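Local coordinates for protein 2-oxoglutarate-dependent dioxygenase DAO (Oryza sativa subsp. indica, PDB 6KUN) that probably catalyses the irreversible, 2-oxoglutarate- and iron(II)-dependent oxidation of the plant hormone indole-3-acetic acid to inactive 2-oxoindole-3-acetic acid, at residues 99-104 with 120-125; 139-144 with 261-266. All coordinates share one frame; numbering follows the deposited sequence.

Overall arrangement
The two contacts follow one another along the chain: interaction 1 is complete before interaction 2 begins. They share helix 111-138, which carries segment 120-125 in its middle and runs out into segment 139-144 at its C-terminal end. Interaction 1 sets this helix beside the short helix 97-106, whereas interaction 2 brings the turn that ends it against the loop between strands 256-257 and 275-276. Their centres lie 31 Å apart and their nearest atoms about 12 Å, so they do not touch. Both are away from the iron, 2-oxoglutarate and auxin sites; they join the helical and loop elements around the double-stranded beta-helix (jelly-roll) core of this dioxygenase.

Interaction 1: 99-104 with 120-125; sequences DVDAFC and YAERMH
Val100 and Glu122 meet where helix 97-106 lies beside helix 111-138, but only loosely: Val100 CG1 comes within 4.5 Å of Glu122 CG, one of the methylenes of the glutamate. The valine starts out toward the other helix, and its CG1, anti to the backbone N (chi1 171°), is the branch that reaches Glu122. A compact, apolar residue suits this buried place, since it has no polar group to satisfy between the helices. So does the small Ala121, whose CA stands 7.7 Å from Val100 CA, the nearest backbone approach of the two segments.

At the solvent edge, Asp101 and Glu122 turn their carboxylates toward each other, Asp101 OD1 lying 4.4 Å from Glu122 OE2. A water between them donates to both, at 2.5 Å from Asp101 OD1 and 2.8 Å from Glu122 OE2, and is likely to ease the repulsion of like charges. The strongest partner of Asp101 is Lys118, whose NZ forms a salt bridge to OD1 from one turn before Glu122, so the aspartate ties the two helices by charge.

Beyond this interface, helix 111-138 presses Met124 onto Phe153 of strand 151-158 and Ile245 and Met247 of strand 242-249, and Tyr120 onto helix 43-57.

Interaction 2: 139-144 with 261-266; sequences LGLHGA and GELVDG
Leu263 spreads its two methyls over different leucines of a helix-ending turn, so that one side chain serves both residues flanking Gly140. Its CD1 lies 3.9 Å from Leu139 CB and 3.8 Å from the carbonyl oxygen Leu139 O, while its CD2 meets the fork of Leu141, 3.8 Å from Leu141 CD1 and equally far from Leu141 CD2. Leu141 and Leu263 thus approach tip to tip, methyl against methyl. Leucine suits both places because its forked end lets Leu263 reach two residues and Leu141 meet CD2 with both methyls. The turn makes this possible: Gly140, with phi 71°, is the C-prime residue of a Schellman motif closing helix 111-138, and a positive phi is easiest for glycine.

Glu262 crosses Leu141 at a slant. Its chain, bent at chi2 (90°), lays the carboxylate beside the leucine, with Glu262 OE1 4.0 Å from Leu141 CD2. Because Glu262 is exposed, a charged residue is tolerated: its carboxylate brushes the methyl and can still be hydrated. Leu139 and Leu141 also rest on Trp222 of helix 217-222, and Leu141 on Pro260. Replacing Leu141 with an alanine would probably leave Leu263 CD2 without its methyl partners and open a gap between turn and loop.

Contacts between the segments are van der Waals, so shape and the hydrophobic effect hold them together; directional bonding comes from elsewhere, as where Asn224 and Arg226 hydrogen-bond to Leu263 O.

Interaction 1: 99-104 with 120-125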
loop_
_atom_site.group_PDB
_atom_site.type_symbol
_atom_site.label_atom_id
_atom_site.label_comp_id
_atom_site.label_asym_id
_atom_site.label_seq_id
_atom_site.Cartn_x
_atom_site.Cartn_y
_atom_site.Cartn_z
ATOM N N ASP B 99 -28.412 -9.458 -4.860
ATOM C CA ASP B 99 -28.185 -8.479 -3.803
ATOM C C ASP B 99 -26.942 -7.638 -4.079
ATOM O O ASP B 99 -26.896 -6.441 -3.752
ATOM C CB ASP B 99 -27.966 -9.168 -2.439
ATOM C CG ASP B 99 -29.230 -9.788 -1.847
ATOM O OD1 ASP B 99 -30.292 -9.642 -2.448
ATOM O OD2 ASP B 99 -29.145 -10.432 -0.763
ATOM N N VAL B 100 -25.873 -8.289 -4.549
ATOM C CA VAL B 100 -24.642 -7.585 -4.865
ATOM C C VAL B 100 -24.884 -6.620 -6.021
ATOM O O VAL B 100 -24.429 -5.476 -6.004
ATOM C CB VAL B 100 -23.517 -8.592 -5.193
ATOM C CG1 VAL B 100 -22.309 -7.854 -5.731
ATOM C CG2 VAL B 100 -23.138 -9.453 -3.954
ATOM N N ASP B 101 -25.583 -7.079 -7.057
ATOM C CA ASP B 101 -25.899 -6.208 -8.186
ATOM C C ASP B 101 -26.677 -4.969 -7.729
ATOM O O ASP B 101 -26.320 -3.830 -8.067
ATOM C CB ASP B 101 -26.678 -7.010 -9.222
ATOM C CG ASP B 101 -25.880 -8.162 -9.805
ATOM O OD1 ASP B 101 -24.665 -8.279 -9.532
ATOM O OD2 ASP B 101 -26.482 -8.972 -10.544
ATOM N N ALA B 102 -27.734 -5.167 -6.936
ATOM C CA ALA B 102 -28.610 -4.052 -6.561
ATOM C C ALA B 102 -27.930 -3.108 -5.593
ATOM O O ALA B 102 -28.126 -1.886 -5.659
ATOM C CB ALA B 102 -29.909 -4.595 -5.960
ATOM N N PHE B 103 -27.148 -3.641 -4.672
ATOM C CA PHE B 103 -26.361 -2.803 -3.769
ATOM C C PHE B 103 -25.458 -1.858 -4.560
ATOM O O PHE B 103 -25.490 -0.638 -4.352
ATOM C CB PHE B 103 -25.543 -3.695 -2.818
ATOM C CG PHE B 103 -24.732 -2.945 -1.783
ATOM C CD1 PHE B 103 -23.421 -2.585 -2.037
ATOM C CD2 PHE B 103 -25.251 -2.667 -0.553
ATOM C CE1 PHE B 103 -22.689 -1.921 -1.078
ATOM C CE2 PHE B 103 -24.521 -1.985 0.400
ATOM C CZ PHE B 103 -23.222 -1.624 0.131
ATOM N N CYS B 104 -24.658 -2.409 -5.479
ATOM C CA CYS B 104 -23.702 -1.567 -6.211
ATOM C C CYS B 104 -24.413 -0.644 -7.190
ATOM O O CYS B 104 -23.933 0.451 -7.454
ATOM C CB CYS B 104 -22.679 -2.445 -6.920
ATOM S SG CYS B 104 -21.669 -3.426 -5.671
ATOM N N TYR B 120 -14.670 -6.392 -6.314
ATOM C CA TYR B 120 -14.091 -6.791 -5.086
ATOM C C TYR B 120 -15.003 -7.728 -4.286
ATOM O O TYR B 120 -14.571 -8.731 -3.870
ATOM C CB TYR B 120 -13.612 -5.610 -4.254
ATOM C CG TYR B 120 -12.394 -5.888 -3.489
ATOM C CD1 TYR B 120 -11.198 -5.816 -4.097
ATOM C CD2 TYR B 120 -12.423 -6.246 -2.168
ATOM C CE1 TYR B 120 -10.064 -6.054 -3.438
ATOM C CE2 TYR B 120 -11.263 -6.493 -1.487
ATOM C CZ TYR B 120 -10.089 -6.377 -2.149
ATOM O OH TYR B 120 -8.872 -6.602 -1.638
ATOM N N ALA B 121 -16.244 -7.365 -4.095
ATOM C CA ALA B 121 -17.166 -8.206 -3.320
ATOM C C ALA B 121 -17.241 -9.594 -3.940
ATOM O O ALA B 121 -17.111 -10.626 -3.246
ATOM C CB ALA B 121 -18.562 -7.574 -3.246
ATOM N N GLU B 122 -17.394 -9.635 -5.257
ATOM C CA GLU B 122 -17.447 -10.899 -5.972
ATOM C C GLU B 122 -16.160 -11.703 -5.783
ATOM O O GLU B 122 -16.216 -12.913 -5.511
ATOM C CB GLU B 122 -17.691 -10.612 -7.455
ATOM C CG GLU B 122 -19.104 -10.185 -7.758
ATOM C CD GLU B 122 -19.243 -9.616 -9.169
ATOM O OE1 GLU B 122 -18.211 -9.413 -9.855
ATOM O OE2 GLU B 122 -20.392 -9.353 -9.582
ATOM N N ARG B 123 -14.986 -11.038 -5.910
ATOM C CA ARG B 123 -13.722 -11.744 -5.782
ATOM C C ARG B 123 -13.509 -12.244 -4.355
ATOM O O ARG B 123 -13.015 -13.370 -4.133
ATOM C CB ARG B 123 -12.555 -10.858 -6.217
ATOM C CG ARG B 123 -12.629 -10.412 -7.655
ATOM C CD ARG B 123 -12.640 -11.588 -8.570
ATOM N NE ARG B 123 -11.457 -12.403 -8.350
ATOM C CZ ARG B 123 -10.297 -12.189 -8.951
ATOM N NH1 ARG B 123 -10.174 -11.189 -9.823
ATOM N NH2 ARG B 123 -9.266 -12.980 -8.684
ATOM N N MET B 124 -13.878 -11.431 -3.377
ATOM C CA MET B 124 -13.781 -11.875 -1.999
ATOM C C MET B 124 -14.714 -13.039 -1.714
ATOM O O MET B 124 -14.385 -13.929 -0.904
ATOM C CB MET B 124 -14.114 -10.723 -1.065
ATOM C CG MET B 124 -13.106 -9.640 -1.025
ATOM S SD MET B 124 -12.208 -9.706 0.515
ATOM C CE MET B 124 -13.246 -8.700 1.524
ATOM N N HIS B 125 -15.874 -13.065 -2.360
ATOM C CA HIS B 125 -16.751 -14.210 -2.172
ATOM C C HIS B 125 -16.086 -15.499 -2.673
ATOM O O HIS B 125 -16.089 -16.522 -1.984
ATOM C CB HIS B 125 -18.072 -13.996 -2.879
ATOM C CG HIS B 125 -18.981 -15.167 -2.744
ATOM N ND1 HIS B 125 -19.353 -15.953 -3.807
ATOM C CD2 HIS B 125 -19.533 -15.728 -1.650
ATOM C CE1 HIS B 125 -20.107 -16.935 -3.370
ATOM N NE2 HIS B 125 -20.253 -16.798 -2.070
HETATM O O HOH W 1 -22.939 -9.874 -8.622
#

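Interaction 2: 139-144 with 261-266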
loop_
_atom_site.group_PDB
_atom_site.type_symbol
_atom_site.label_atom_id
_atom_site.label_comp_id
_atom_site.label_asym_id
_atom_site.label_seq_id
_atom_site.Cartn_x
_atom_site.Cartn_y
_atom_site.Cartn_z
ATOM N N LEU B 139 -9.865 -31.569 6.868
ATOM C CA LEU B 139 -10.513 -32.467 7.810
ATOM C C LEU B 139 -11.025 -33.720 7.136
ATOM O O LEU B 139 -11.904 -34.406 7.696
ATOM C CB LEU B 139 -11.677 -31.755 8.485
ATOM C CG LEU B 139 -11.345 -30.463 9.233
ATOM C CD1 LEU B 139 -12.604 -29.701 9.634
ATOM C CD2 LEU B 139 -10.489 -30.779 10.439
ATOM N N GLY B 140 -10.486 -34.030 5.949
ATOM C CA GLY B 140 -10.898 -35.195 5.175
ATOM C C GLY B 140 -12.273 -35.090 4.550
ATOM O O GLY B 140 -12.856 -36.106 4.149
ATOM N N LEU B 141 -12.818 -33.886 4.457
ATOM C CA LEU B 141 -14.171 -33.685 3.949
ATOM C C LEU B 141 -14.098 -33.195 2.510
ATOM O O LEU B 141 -13.474 -32.160 2.230
ATOM C CB LEU B 141 -14.938 -32.664 4.783
ATOM C CG LEU B 141 -15.188 -32.933 6.260
ATOM C CD1 LEU B 141 -15.804 -31.692 6.875
ATOM C CD2 LEU B 141 -16.107 -34.123 6.439
ATOM N N HIS B 142 -14.759 -33.912 1.612
ATOM C CA HIS B 142 -14.900 -33.482 0.228
ATOM C C HIS B 142 -16.376 -33.522 -0.130
ATOM O O HIS B 142 -17.213 -34.010 0.632
ATOM C CB HIS B 142 -14.033 -34.343 -0.684
ATOM C CG HIS B 142 -12.595 -34.372 -0.267
ATOM N ND1 HIS B 142 -12.058 -35.393 0.485
ATOM C CD2 HIS B 142 -11.599 -33.475 -0.449
ATOM C CE1 HIS B 142 -10.787 -35.137 0.725
ATOM N NE2 HIS B 142 -10.483 -33.978 0.168
ATOM N N GLY B 143 -16.717 -32.969 -1.284
ATOM C CA GLY B 143 -18.091 -32.814 -1.682
ATOM C C GLY B 143 -18.767 -31.574 -1.127
ATOM O O GLY B 143 -19.704 -31.064 -1.758
ATOM N N ALA B 144 -18.299 -31.065 0.008
ATOM C CA ALA B 144 -18.900 -29.882 0.602
ATOM C C ALA B 144 -18.890 -28.726 -0.391
ATOM O O ALA B 144 -17.869 -28.441 -1.006
ATOM C CB ALA B 144 -18.147 -29.490 1.876
ATOM N N GLY B 261 -20.852 -36.020 10.058
ATOM C CA GLY B 261 -20.513 -37.292 10.685
ATOM C C GLY B 261 -19.038 -37.593 10.918
ATOM O O GLY B 261 -18.668 -38.073 12.002
ATOM N N GLU B 262 -18.160 -37.326 9.946
ATOM C CA GLU B 262 -16.807 -37.847 10.025
ATOM C C GLU B 262 -15.924 -37.110 11.034
ATOM O O GLU B 262 -14.778 -37.538 11.263
ATOM C CB GLU B 262 -16.113 -37.805 8.654
ATOM C CG GLU B 262 -16.798 -38.620 7.565
ATOM C CD GLU B 262 -17.847 -37.821 6.787
ATOM O OE1 GLU B 262 -18.649 -37.083 7.416
ATOM O OE2 GLU B 262 -17.856 -37.941 5.544
ATOM N N LEU B 263 -16.423 -36.037 11.655
ATOM C CA LEU B 263 -15.652 -35.308 12.655
ATOM C C LEU B 263 -15.987 -35.717 14.089
ATOM O O LEU B 263 -15.346 -35.206 15.026
ATOM C CB LEU B 263 -15.859 -33.800 12.511
ATOM C CG LEU B 263 -15.530 -33.195 11.146
ATOM C CD1 LEU B 263 -14.215 -33.717 10.634
ATOM C CD2 LEU B 263 -16.637 -33.485 10.162
ATOM N N VAL B 264 -16.975 -36.598 14.284
ATOM C CA VAL B 264 -17.295 -37.169 15.594
ATOM C C VAL B 264 -16.849 -38.630 15.609
ATOM O O VAL B 264 -17.330 -39.445 14.810
ATOM C CB VAL B 264 -18.793 -37.057 15.933
ATOM C CG1 VAL B 264 -19.653 -37.299 14.694
ATOM C CG2 VAL B 264 -19.145 -38.053 17.074
ATOM N N ASP B 265 -15.941 -38.959 16.528
ATOM C CA ASP B 265 -15.390 -40.311 16.647
ATOM C C ASP B 265 -15.415 -40.732 18.110
ATOM O O ASP B 265 -15.876 -39.991 18.983
ATOM C CB ASP B 265 -13.966 -40.372 16.065
ATOM C CG ASP B 265 -13.094 -39.200 16.501
ATOM O OD1 ASP B 265 -13.019 -38.925 17.709
ATOM O OD2 ASP B 265 -12.446 -38.564 15.630
ATOM N N GLY B 266 -14.917 -41.946 18.386
ATOM C CA GLY B 266 -14.865 -42.413 19.758
ATOM C C GLY B 266 -14.177 -41.439 20.693
ATOM O O GLY B 266 -14.589 -41.277 21.844
#